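Tannase (Lactobacillus plantarum, PDB 4J0G) probably hydrolyses the galloyl ester bonds of tannins, releasing gallic acid, as a serine esterase of the alpha/beta-hydrolase fold. Local coordinates at residues Ile159-Ser164 with Ser202-Ile207. Residues are numbered along the deposited sequence; the frame is centred on the assembly and turned at random.
Sequences ITNGTS and SAYCPI. With HG (mercury (II) ion), chain D.
Asn161 OD1 accepts a hydrogen bond from Ser202 OG at 2.7 Å, the hydroxyl lying 35° out of the amide's carbonyl plane. CG of Asn161 stands anti to its backbone N (chi1 -174°), which carries the amide over to residues 202-207. The same OD1 meets the edge of the Tyr204 ring in its plane, 3.2 Å from CE2. With an alanine at Asn161, Ser202 OG would probably lose this acceptor and a gap would open beside the ring edge. Asp455 takes the Asn161 amide nitrogen, while Asp457 holds the Tyr204 hydroxyl.

The backbones run parallel. Ser202 N bonds to Thr160 O, and Tyr204 N reaches Gly162 O at 2.9 Å, nearly straight on to the carbonyl. Tyr204 O then receives Ser164 N. Past the strands, Ile207 N meets Ser164 O at 3.0 Å from above the carbonyl plane, and Ile207 CG1 packs on the Ser164 backbone.

Cys205 SG binds a mercury ion at 2.6 Å, and two waters also bind the metal. The Ser164 side chain lies near His452 and that of Ile207 near Asp422, both residues of the 3,4-dihydroxybenzoate site. Ser164, with its strained phi of 67°, sits between strand 158-161 and helix 165-175, consistent with the GxSxG nucleophile elbow of alpha/beta-hydrolases.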
ATOM      1  N   ILE A 159      13.483  -2.141   0.312  1.00 17.99           N
ATOM      2  CA  ILE A 159      12.433  -1.290  -0.217  1.00 15.48           C
ATOM      3  C   ILE A 159      11.210  -2.143  -0.499  1.00 12.48           C
ATOM      4  O   ILE A 159      11.259  -3.051  -1.337  1.00  8.94           O
ATOM      5  CB  ILE A 159      12.884  -0.622  -1.532  1.00 15.99           C
ATOM      6  CG1 ILE A 159      14.190   0.149  -1.322  1.00 14.71           C
ATOM      7  CG2 ILE A 159      11.795   0.291  -2.067  1.00 15.75           C
ATOM      8  CD1 ILE A 159      15.249  -0.153  -2.356  1.00 15.26           C
ATOM      9  N   THR A 160      10.125  -1.892   0.230  1.00 11.53           N
ATOM     10  CA  THR A 160       8.879  -2.627   0.027  1.00 10.92           C
ATOM     11  C   THR A 160       8.086  -2.033  -1.128  1.00  8.85           C
ATOM     12  O   THR A 160       8.229  -0.852  -1.439  1.00 10.55           O
ATOM     13  CB  THR A 160       8.021  -2.689   1.308  1.00 12.43           C
ATOM     14  OG1 THR A 160       7.914  -1.382   1.885  1.00 13.96           O
ATOM     15  CG2 THR A 160       8.648  -3.643   2.313  1.00  8.76           C
ATOM     16  N   ASN A 161       7.247  -2.847  -1.758  1.00  6.32           N
ATOM     17  CA  ASN A 161       6.379  -2.373  -2.834  1.00  7.94           C
ATOM     18  C   ASN A 161       5.047  -3.098  -2.812  1.00  9.61           C
ATOM     19  O   ASN A 161       4.988  -4.290  -2.512  1.00 12.32           O
ATOM     20  CB  ASN A 161       7.066  -2.595  -4.190  1.00  9.60           C
ATOM     21  CG  ASN A 161       6.290  -1.990  -5.347  1.00 11.83           C
ATOM     22  OD1 ASN A 161       5.846  -0.846  -5.280  1.00 13.82           O
ATOM     23  ND2 ASN A 161       6.118  -2.762  -6.413  1.00 13.56           N
ATOM     24  N   GLY A 162       3.979  -2.380  -3.134  1.00  9.15           N
ATOM     25  CA  GLY A 162       2.656  -2.971  -3.166  1.00 10.32           C
ATOM     26  C   GLY A 162       1.595  -2.047  -3.733  1.00 13.63           C
ATOM     27  O   GLY A 162       1.805  -0.835  -3.849  1.00 15.21           O
ATOM     28  N   THR A 163       0.447  -2.623  -4.071  1.00 12.93           N
ATOM     29  CA  THR A 163      -0.658  -1.861  -4.627  1.00 17.17           C
ATOM     30  C   THR A 163      -1.879  -2.101  -3.760  1.00 16.23           C
ATOM     31  O   THR A 163      -2.118  -3.216  -3.300  1.00 16.06           O
ATOM     32  CB  THR A 163      -1.002  -2.313  -6.060  1.00 17.87           C
ATOM     33  OG1 THR A 163       0.124  -2.102  -6.918  1.00 19.61           O
ATOM     34  CG2 THR A 163      -2.204  -1.535  -6.594  1.00 18.01           C
ATOM     35  N   SER A 164      -2.651  -1.045  -3.534  1.00 16.11           N
ATOM     36  CA  SER A 164      -3.911  -1.178  -2.819  1.00 20.58           C
ATOM     37  C   SER A 164      -3.690  -1.575  -1.360  1.00 17.76           C
ATOM     38  O   SER A 164      -2.948  -0.908  -0.641  1.00 20.39           O
ATOM     39  CB  SER A 164      -4.817  -2.179  -3.534  1.00 24.60           C
ATOM     40  OG  SER A 164      -4.927  -1.841  -4.908  1.00 27.37           O
ATOM     41  N   SER A 202       7.846   2.130  -1.307  1.00 13.79           N
ATOM     42  CA  SER A 202       7.087   2.366  -2.520  1.00 13.07           C
ATOM     43  C   SER A 202       5.658   1.930  -2.269  1.00 13.11           C
ATOM     44  O   SER A 202       5.421   0.804  -1.833  1.00 13.91           O
ATOM     45  CB  SER A 202       7.685   1.549  -3.664  1.00 11.51           C
ATOM     46  OG  SER A 202       6.855   1.593  -4.805  1.00 12.08           O
ATOM     47  N   ALA A 203       4.704   2.821  -2.528  1.00 13.01           N
ATOM     48  CA  ALA A 203       3.304   2.472  -2.333  1.00 12.05           C
ATOM     49  C   ALA A 203       2.389   3.010  -3.428  1.00 14.22           C
ATOM     50  O   ALA A 203       2.362   4.211  -3.709  1.00 14.06           O
ATOM     51  CB  ALA A 203       2.835   2.961  -0.964  1.00  5.91           C
ATOM     52  N   TYR A 204       1.631   2.097  -4.028  1.00 14.87           N
ATOM     53  CA  TYR A 204       0.601   2.436  -5.002  1.00 11.98           C
ATOM     54  C   TYR A 204      -0.781   2.387  -4.377  1.00 14.64           C
ATOM     55  O   TYR A 204      -1.140   1.394  -3.740  1.00 17.34           O
ATOM     56  CB  TYR A 204       0.682   1.509  -6.208  1.00 13.36           C
ATOM     57  CG  TYR A 204       1.968   1.672  -6.984  1.00 16.60           C
ATOM     58  CD1 TYR A 204       2.072   2.616  -8.002  1.00 17.21           C
ATOM     59  CD2 TYR A 204       3.084   0.895  -6.690  1.00 12.30           C
ATOM     60  CE1 TYR A 204       3.250   2.776  -8.708  1.00 15.38           C
ATOM     61  CE2 TYR A 204       4.259   1.046  -7.390  1.00 10.00           C
ATOM     62  CZ  TYR A 204       4.339   1.988  -8.396  1.00 15.69           C
ATOM     63  OH  TYR A 204       5.512   2.138  -9.094  1.00 20.19           O
ATOM     64  N   CYS A 205      -1.554   3.449  -4.572  1.00 14.09           N
ATOM     65  CA  CYS A 205      -2.910   3.537  -4.042  1.00 13.91           C
ATOM     66  C   CYS A 205      -3.064   2.830  -2.697  1.00 13.32           C
ATOM     67  O   CYS A 205      -3.874   1.911  -2.577  1.00 15.04           O
ATOM     68  CB  CYS A 205      -3.889   2.901  -5.025  1.00 12.42           C
ATOM     69  SG  CYS A 205      -3.481   3.114  -6.760  1.00 24.75           S
ATOM     70  N   PRO A 206      -2.285   3.236  -1.685  1.00 10.25           N
ATOM     71  CA  PRO A 206      -2.397   2.501  -0.419  1.00 12.53           C
ATOM     72  C   PRO A 206      -3.791   2.616   0.206  1.00 15.21           C
ATOM     73  O   PRO A 206      -4.232   3.729   0.499  1.00 15.35           O
ATOM     74  CB  PRO A 206      -1.347   3.183   0.472  1.00 11.47           C
ATOM     75  CG  PRO A 206      -1.159   4.543  -0.140  1.00 10.22           C
ATOM     76  CD  PRO A 206      -1.310   4.338  -1.612  1.00  8.48           C
ATOM     77  N   ILE A 207      -4.467   1.492   0.438  1.00 14.58           N
ATOM     78  CA  ILE A 207      -5.774   1.553   1.072  1.00 13.18           C
ATOM     79  C   ILE A 207      -5.540   1.452   2.575  1.00 13.65           C
ATOM     80  O   ILE A 207      -5.493   0.359   3.140  1.00 13.89           O
ATOM     81  CB  ILE A 207      -6.691   0.417   0.579  1.00 11.24           C
ATOM     82  CG1 ILE A 207      -6.869   0.489  -0.943  1.00 10.06           C
ATOM     83  CG2 ILE A 207      -8.026   0.437   1.317  1.00  9.44           C
ATOM     84  CD1 ILE A 207      -7.490   1.789  -1.456  1.00  7.35           C
TER
HETATM   85 HG    HG D 502      -5.839   2.455  -7.515  0.82 31.86          HG
HETATM   86  O   HOH W   1      -8.581   2.285  -8.358  1.00 14.79           O
HETATM   87  O   HOH W   2      -5.711   0.956  -5.404  1.00  7.56           O